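Local coordinates for ABC transporter binding protein AcbH (Actinoplanes, PDB 3OO8), which binds beta-D-galactopyranose with marked selectivity as the extracellular solute receptor of an ABC transporter, at residues Thr54-Pro59 against Lys316-Tyr321; Ala251-Gln256 against Asn270-Asn275. The protein carries 2 engineered substitutions. One frame throughout, in Å; residues are numbered along the deposited sequence.

Interaction 1. Residues Thr54-Pro59 against Lys316-Tyr321; sequences TSTTVP and KKVLQY
The ST turn of Thr-56, at the C-terminal end of helix 39-56, meets Lys-317, Val-318 and Tyr-321 on the flank of helix 312-322, in the lobe of this class 2 solute-binding fold that holds the parallel strand pair 30-34 and 60-64. Thr-56 lies at the centre, with the largest surface covered by the other segment. Its OG1 sits between the backbone N and the carbonyl carbon (chi1 70°), where it accepts from Val-58 N over 3.1 Å with an N-H...O angle of 163°, the bond that defines the turn; the same hydroxyl also bonds to Ala-52 O within the helix. This rotamer leaves CG2 directed at helix 312-322, where it rests 3.7 Å from Tyr-321 CB, the two side chains crossing at about a right angle.

Tyr-321 carries its ring along helix 39-56, and Ser-55 approaches that ring obliquely: Ser-55 OG is 3.6 Å from Tyr-321 CD1, a van der Waals contact. Leu-48, Gln-51 and Ala-52 of the same helix also touch the tyrosine.

Past the helix end, Thr-57 has positive phi (79°) and Val-58 turns back toward helix 312-322. The Val-318 CG2 methyl packs against Val-58 CB, at 3.8 Å, and against the CG1 methyl of the same residue, and Val-318 continues inward to Leu-85 of strand 85-89. At the outer side the Lys-317 chain bends at chi3 and brings its ammonium group to the backbone carbonyl of Thr-56. Two donors share that oxygen, each in the carbonyl plane on a lone pair: Lys-317 NZ at 3.1 Å from Thr-56 O, and Thr-57 OG1 at 2.7 Å from the same atom.

Interaction 2. Residues Ala251-Gln256 against Asn270-Asn275; sequences ALENKQ and NYSAKN
Glu-253 and Tyr-271 supply most of the surface buried in this contact, the acid lying flat over the phenol. Glu-253 CG sits 3.7 Å from the centroid of the Tyr-271 ring and only 4° off its normal, a CH-pi contact, and the carboxylate plane is stacked within 12° of the ring. With CG anti to the backbone N (chi1 -168°) and the chain extended beyond it, Glu-253 runs antiparallel to the tyrosine side chain, its CB near Tyr-271 CE1 and its CG over the ring centre. At the far end of the ring Leu-252 CG is 3.3 Å from Tyr-271 OH, and that hydroxyl bonds to Asn-147 of strand 134-147.

The carboxylate thereby reaches from the last turn of helix 245-253, which closes in a Schellman motif with Lys-255 as its C-prime residue, to an ST motif in the loop after helix 264-270. Glu-253 OE2 accepts from Ser-272 N at 3.0 Å, above the carboxylate plane, and from Asn-275 ND2 at 2.8 Å, on its anti side with the amide turned almost perpendicular. Replacing Glu-253 by an alanine is likely to leave these two donors without their shared acceptor and to uncover one face of the Tyr-271 ring. The other oxygen, Glu-253 OE1, forms a salt bridge with Lys-250 and accepts from a water at 2.8 Å, which also donates to Asn-270 OD1.

Overall arrangement
Both contacts are partly buried, lie where a helix ends, and belong to the same solute-binding protein fold, yet they share no helix or strand. Their centres are 42 Å apart and their nearest atoms about 29 Å. Interaction 1 joins segments 257 residues apart in sequence, and interaction 2, closed over 14 residues, is nested inside that long loop. The chemistry differs accordingly: 54-59 with 316-321 joins methyl and aromatic packing to a single lysine-to-backbone-carbonyl hydrogen bond, whereas 251-256 with 270-275 centres on a buried carboxylate. Interaction 1 is remote from the galactose site; in interaction 2 the side chain of Asn-270 is about 7 Å from that of galactose-binding Gln-266.

Interaction 1. Residues Thr54-Pro59 against Lys316-Tyr321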
loop_
_atom_site.group_PDB
_atom_site.type_symbol
_atom_site.label_atom_id
_atom_site.label_comp_id
_atom_site.label_asym_id
_atom_site.label_seq_id
_atom_site.Cartn_x
_atom_site.Cartn_y
_atom_site.Cartn_z
ATOM N N THR A 54 -27.289 12.356 -5.320
ATOM C CA THR A 54 -28.571 11.694 -5.615
ATOM C C THR A 54 -29.065 10.880 -4.410
ATOM O O THR A 54 -30.263 10.902 -4.080
ATOM C CB THR A 54 -28.404 10.792 -6.863
ATOM O OG1 THR A 54 -27.925 11.588 -7.947
ATOM C CG2 THR A 54 -29.716 10.137 -7.236
ATOM N N SER A 55 -28.149 10.183 -3.726
ATOM C CA SER A 55 -28.484 9.332 -2.580
ATOM C C SER A 55 -28.740 10.120 -1.301
ATOM O O SER A 55 -29.772 9.945 -0.641
ATOM C CB SER A 55 -27.375 8.311 -2.317
ATOM O OG SER A 55 -27.634 7.519 -1.163
ATOM N N THR A 56 -27.817 11.011 -0.949
ATOM C CA THR A 56 -27.914 11.699 0.345
ATOM C C THR A 56 -28.628 13.062 0.330
ATOM O O THR A 56 -28.967 13.602 1.396
ATOM C CB THR A 56 -26.486 11.982 0.917
ATOM O OG1 THR A 56 -25.856 12.995 0.130
ATOM C CG2 THR A 56 -25.581 10.728 0.956
ATOM N N THR A 57 -28.845 13.607 -0.860
ATOM C CA THR A 57 -29.375 14.963 -1.122
ATOM C C THR A 57 -28.339 16.079 -0.973
ATOM O O THR A 57 -28.592 17.249 -1.316
ATOM C CB THR A 57 -30.721 15.318 -0.407
ATOM O OG1 THR A 57 -30.451 15.785 0.920
ATOM C CG2 THR A 57 -31.708 14.165 -0.407
ATOM N N VAL A 58 -27.135 15.733 -0.503
ATOM C CA VAL A 58 -26.176 16.792 -0.213
ATOM C C VAL A 58 -25.451 17.221 -1.466
ATOM O O VAL A 58 -24.795 16.395 -2.105
ATOM C CB VAL A 58 -25.122 16.315 0.827
ATOM C CG1 VAL A 58 -24.061 17.403 0.981
ATOM C CG2 VAL A 58 -25.850 16.003 2.186
ATOM N N PRO A 59 -25.588 18.492 -1.878
ATOM C CA PRO A 59 -24.866 18.842 -3.108
ATOM C C PRO A 59 -23.375 19.012 -2.814
ATOM O O PRO A 59 -23.017 19.325 -1.678
ATOM C CB PRO A 59 -25.507 20.169 -3.556
ATOM C CG PRO A 59 -26.772 20.294 -2.704
ATOM C CD PRO A 59 -26.478 19.570 -1.419
ATOM N N LYS A 316 -20.609 14.508 6.947
ATOM C CA LYS A 316 -20.734 13.168 7.499
ATOM C C LYS A 316 -21.720 12.312 6.718
ATOM O O LYS A 316 -21.522 11.118 6.598
ATOM C CB LYS A 316 -21.107 13.229 8.989
ATOM C CG LYS A 316 -19.950 13.636 9.872
ATOM C CD LYS A 316 -20.418 13.849 11.330
ATOM C CE LYS A 316 -19.258 14.215 12.228
ATOM N NZ LYS A 316 -19.779 14.487 13.632
ATOM N N LYS A 317 -22.777 12.910 6.165
ATOM C CA LYS A 317 -23.728 12.113 5.386
ATOM C C LYS A 317 -23.057 11.612 4.125
ATOM O O LYS A 317 -23.278 10.482 3.712
ATOM C CB LYS A 317 -24.965 12.926 4.975
ATOM C CG LYS A 317 -25.875 13.321 6.138
ATOM C CD LYS A 317 -27.229 13.831 5.604
ATOM C CE LYS A 317 -27.985 12.744 4.821
ATOM N NZ LYS A 317 -29.387 13.103 4.400
ATOM N N VAL A 318 -22.219 12.469 3.544
ATOM C CA VAL A 318 -21.497 12.110 2.319
ATOM C C VAL A 318 -20.499 10.996 2.659
ATOM O O VAL A 318 -20.343 10.033 1.903
ATOM C CB VAL A 318 -20.866 13.331 1.617
ATOM C CG1 VAL A 318 -20.010 12.871 0.412
ATOM C CG2 VAL A 318 -21.955 14.261 1.076
ATOM N N LEU A 319 -19.802 11.111 3.790
ATOM C CA LEU A 319 -18.905 10.024 4.191
ATOM C C LEU A 319 -19.636 8.694 4.385
ATOM O O LEU A 319 -19.105 7.640 4.050
ATOM C CB LEU A 319 -18.144 10.391 5.468
ATOM C CG LEU A 319 -17.021 11.433 5.366
ATOM C CD1 LEU A 319 -16.460 11.777 6.767
ATOM C CD2 LEU A 319 -15.865 11.007 4.422
ATOM N N GLN A 320 -20.829 8.723 4.990
ATOM C CA GLN A 320 -21.616 7.502 5.131
ATOM C C GLN A 320 -21.863 6.846 3.784
ATOM O O GLN A 320 -21.770 5.632 3.672
ATOM C CB GLN A 320 -22.934 7.790 5.854
ATOM C CG GLN A 320 -22.662 8.106 7.278
ATOM C CD GLN A 320 -23.888 8.564 8.059
ATOM O OE1 GLN A 320 -25.008 8.512 7.564
ATOM N NE2 GLN A 320 -23.673 8.999 9.291
ATOM N N TYR A 321 -22.170 7.649 2.774
ATOM C CA TYR A 321 -22.369 7.129 1.422
ATOM C C TYR A 321 -21.081 6.550 0.858
ATOM O O TYR A 321 -21.079 5.472 0.217
ATOM C CB TYR A 321 -22.954 8.223 0.507
ATOM C CG TYR A 321 -22.978 7.764 -0.938
ATOM C CD1 TYR A 321 -24.051 7.012 -1.427
ATOM C CD2 TYR A 321 -21.909 7.997 -1.767
ATOM C CE1 TYR A 321 -24.036 6.531 -2.712
ATOM C CE2 TYR A 321 -21.908 7.550 -3.041
ATOM C CZ TYR A 321 -22.945 6.810 -3.501
ATOM O OH TYR A 321 -22.867 6.368 -4.809
#

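Interaction 2. Residues Ala251-Gln256 against Asn270-Asn275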
loop_
_atom_site.group_PDB
_atom_site.type_symbol
_atom_site.label_atom_id
_atom_site.label_comp_id
_atom_site.label_asym_id
_atom_site.label_seq_id
_atom_site.Cartn_x
_atom_site.Cartn_y
_atom_site.Cartn_z
ATOM N N ALA A 251 10.952 -8.345 -18.008
ATOM C CA ALA A 251 11.678 -9.615 -17.898
ATOM C C ALA A 251 10.752 -10.760 -17.479
ATOM O O ALA A 251 10.837 -11.872 -18.020
ATOM C CB ALA A 251 12.887 -9.509 -16.960
ATOM N N LEU A 252 9.871 -10.498 -16.502
ATOM C CA LEU A 252 8.891 -11.489 -16.084
ATOM C C LEU A 252 7.940 -11.798 -17.252
ATOM O O LEU A 252 7.714 -12.968 -17.589
ATOM C CB LEU A 252 8.067 -10.954 -14.888
ATOM C CG LEU A 252 6.926 -11.888 -14.462
ATOM C CD1 LEU A 252 7.505 -13.186 -13.878
ATOM C CD2 LEU A 252 5.993 -11.183 -13.436
ATOM N N GLU A 253 7.426 -10.746 -17.892
ATOM C CA GLU A 253 6.477 -10.891 -18.984
ATOM C C GLU A 253 7.063 -11.689 -20.153
ATOM O O GLU A 253 6.360 -12.492 -20.783
ATOM C CB GLU A 253 6.003 -9.531 -19.474
ATOM C CG GLU A 253 4.811 -9.626 -20.394
ATOM C CD GLU A 253 4.295 -8.295 -20.914
ATOM O OE1 GLU A 253 4.747 -7.198 -20.504
ATOM O OE2 GLU A 253 3.375 -8.357 -21.734
ATOM N N ASN A 254 8.340 -11.453 -20.416
ATOM C CA ASN A 254 9.064 -12.127 -21.517
ATOM C C ASN A 254 9.578 -13.505 -21.099
ATOM O O ASN A 254 10.323 -14.160 -21.831
ATOM C CB ASN A 254 10.213 -11.237 -22.022
ATOM C CG ASN A 254 9.726 -10.077 -22.885
ATOM O OD1 ASN A 254 8.694 -10.175 -23.547
ATOM N ND2 ASN A 254 10.467 -8.978 -22.885
ATOM N N LYS A 255 9.179 -13.943 -19.904
ATOM C CA LYS A 255 9.574 -15.234 -19.364
ATOM C C LYS A 255 11.076 -15.435 -19.112
ATOM O O LYS A 255 11.566 -16.557 -19.067
ATOM C CB LYS A 255 8.933 -16.388 -20.138
ATOM C CG LYS A 255 7.438 -16.277 -20.323
ATOM C CD LYS A 255 6.951 -17.470 -21.118
ATOM C CE LYS A 255 5.512 -17.297 -21.533
ATOM N NZ LYS A 255 5.056 -18.507 -22.274
ATOM N N GLN A 256 11.792 -14.334 -18.913
ATOM C CA GLN A 256 13.204 -14.376 -18.596
ATOM C C GLN A 256 13.409 -14.482 -17.088
ATOM O O GLN A 256 14.472 -14.868 -16.628
ATOM C CB GLN A 256 13.898 -13.146 -19.190
ATOM C CG GLN A 256 13.998 -13.236 -20.728
ATOM C CD GLN A 256 14.073 -11.880 -21.437
ATOM O OE1 GLN A 256 14.091 -11.823 -22.674
ATOM N NE2 GLN A 256 14.092 -10.794 -20.669
ATOM N N ASN A 270 1.637 -3.220 -16.211
ATOM C CA ASN A 270 2.695 -3.171 -17.240
ATOM C C ASN A 270 2.525 -4.229 -18.312
ATOM O O ASN A 270 3.079 -4.089 -19.415
ATOM C CB ASN A 270 4.081 -3.324 -16.616
ATOM C CG ASN A 270 5.188 -2.733 -17.486
ATOM O OD1 ASN A 270 6.031 -3.459 -18.026
ATOM N ND2 ASN A 270 5.167 -1.420 -17.646
ATOM N N TYR A 271 1.803 -5.300 -17.978
ATOM C CA TYR A 271 1.613 -6.412 -18.920
ATOM C C TYR A 271 0.779 -5.954 -20.119
ATOM O O TYR A 271 -0.113 -5.109 -20.003
ATOM C CB TYR A 271 0.913 -7.603 -18.255
ATOM C CG TYR A 271 1.833 -8.701 -17.774
ATOM C CD1 TYR A 271 2.977 -8.414 -17.029
ATOM C CD2 TYR A 271 1.563 -10.026 -18.073
ATOM C CE1 TYR A 271 3.838 -9.421 -16.615
ATOM C CE2 TYR A 271 2.401 -11.042 -17.648
ATOM C CZ TYR A 271 3.521 -10.743 -16.907
ATOM O OH TYR A 271 4.356 -11.740 -16.485
ATOM N N SER A 272 1.081 -6.530 -21.279
ATOM C CA SER A 272 0.231 -6.320 -22.446
ATOM C C SER A 272 -1.125 -7.016 -22.218
ATOM O O SER A 272 -1.216 -7.982 -21.465
ATOM C CB SER A 272 0.919 -6.930 -23.664
ATOM O OG SER A 272 0.751 -8.342 -23.683
ATOM N N ALA A 273 -2.179 -6.537 -22.875
ATOM C CA ALA A 273 -3.495 -7.168 -22.792
ATOM C C ALA A 273 -3.462 -8.648 -23.197
ATOM O O ALA A 273 -4.176 -9.461 -22.616
ATOM C CB ALA A 273 -4.538 -6.386 -23.607
ATOM N N LYS A 274 -2.622 -9.002 -24.178
ATOM C CA LYS A 274 -2.498 -10.390 -24.626
ATOM C C LYS A 274 -1.839 -11.322 -23.599
ATOM O O LYS A 274 -2.096 -12.531 -23.600
ATOM C CB LYS A 274 -1.704 -10.471 -25.943
ATOM C CG LYS A 274 -2.513 -10.160 -27.201
ATOM C CD LYS A 274 -3.394 -11.350 -27.605
ATOM C CE LYS A 274 -4.287 -10.974 -28.792
ATOM N NZ LYS A 274 -3.514 -10.216 -29.836
ATOM N N ASN A 275 -0.967 -10.780 -22.747
ATOM C CA ASN A 275 -0.258 -11.623 -21.779
ATOM C C ASN A 275 -0.894 -11.642 -20.387
ATOM O O ASN A 275 -0.638 -12.562 -19.599
ATOM C CB ASN A 275 1.223 -11.230 -21.670
ATOM C CG ASN A 275 2.006 -11.519 -22.946
ATOM O OD1 ASN A 275 1.821 -12.563 -23.572
ATOM N ND2 ASN A 275 2.892 -10.603 -23.320
HETATM O O HOH W 1 5.583 -6.301 -17.991
#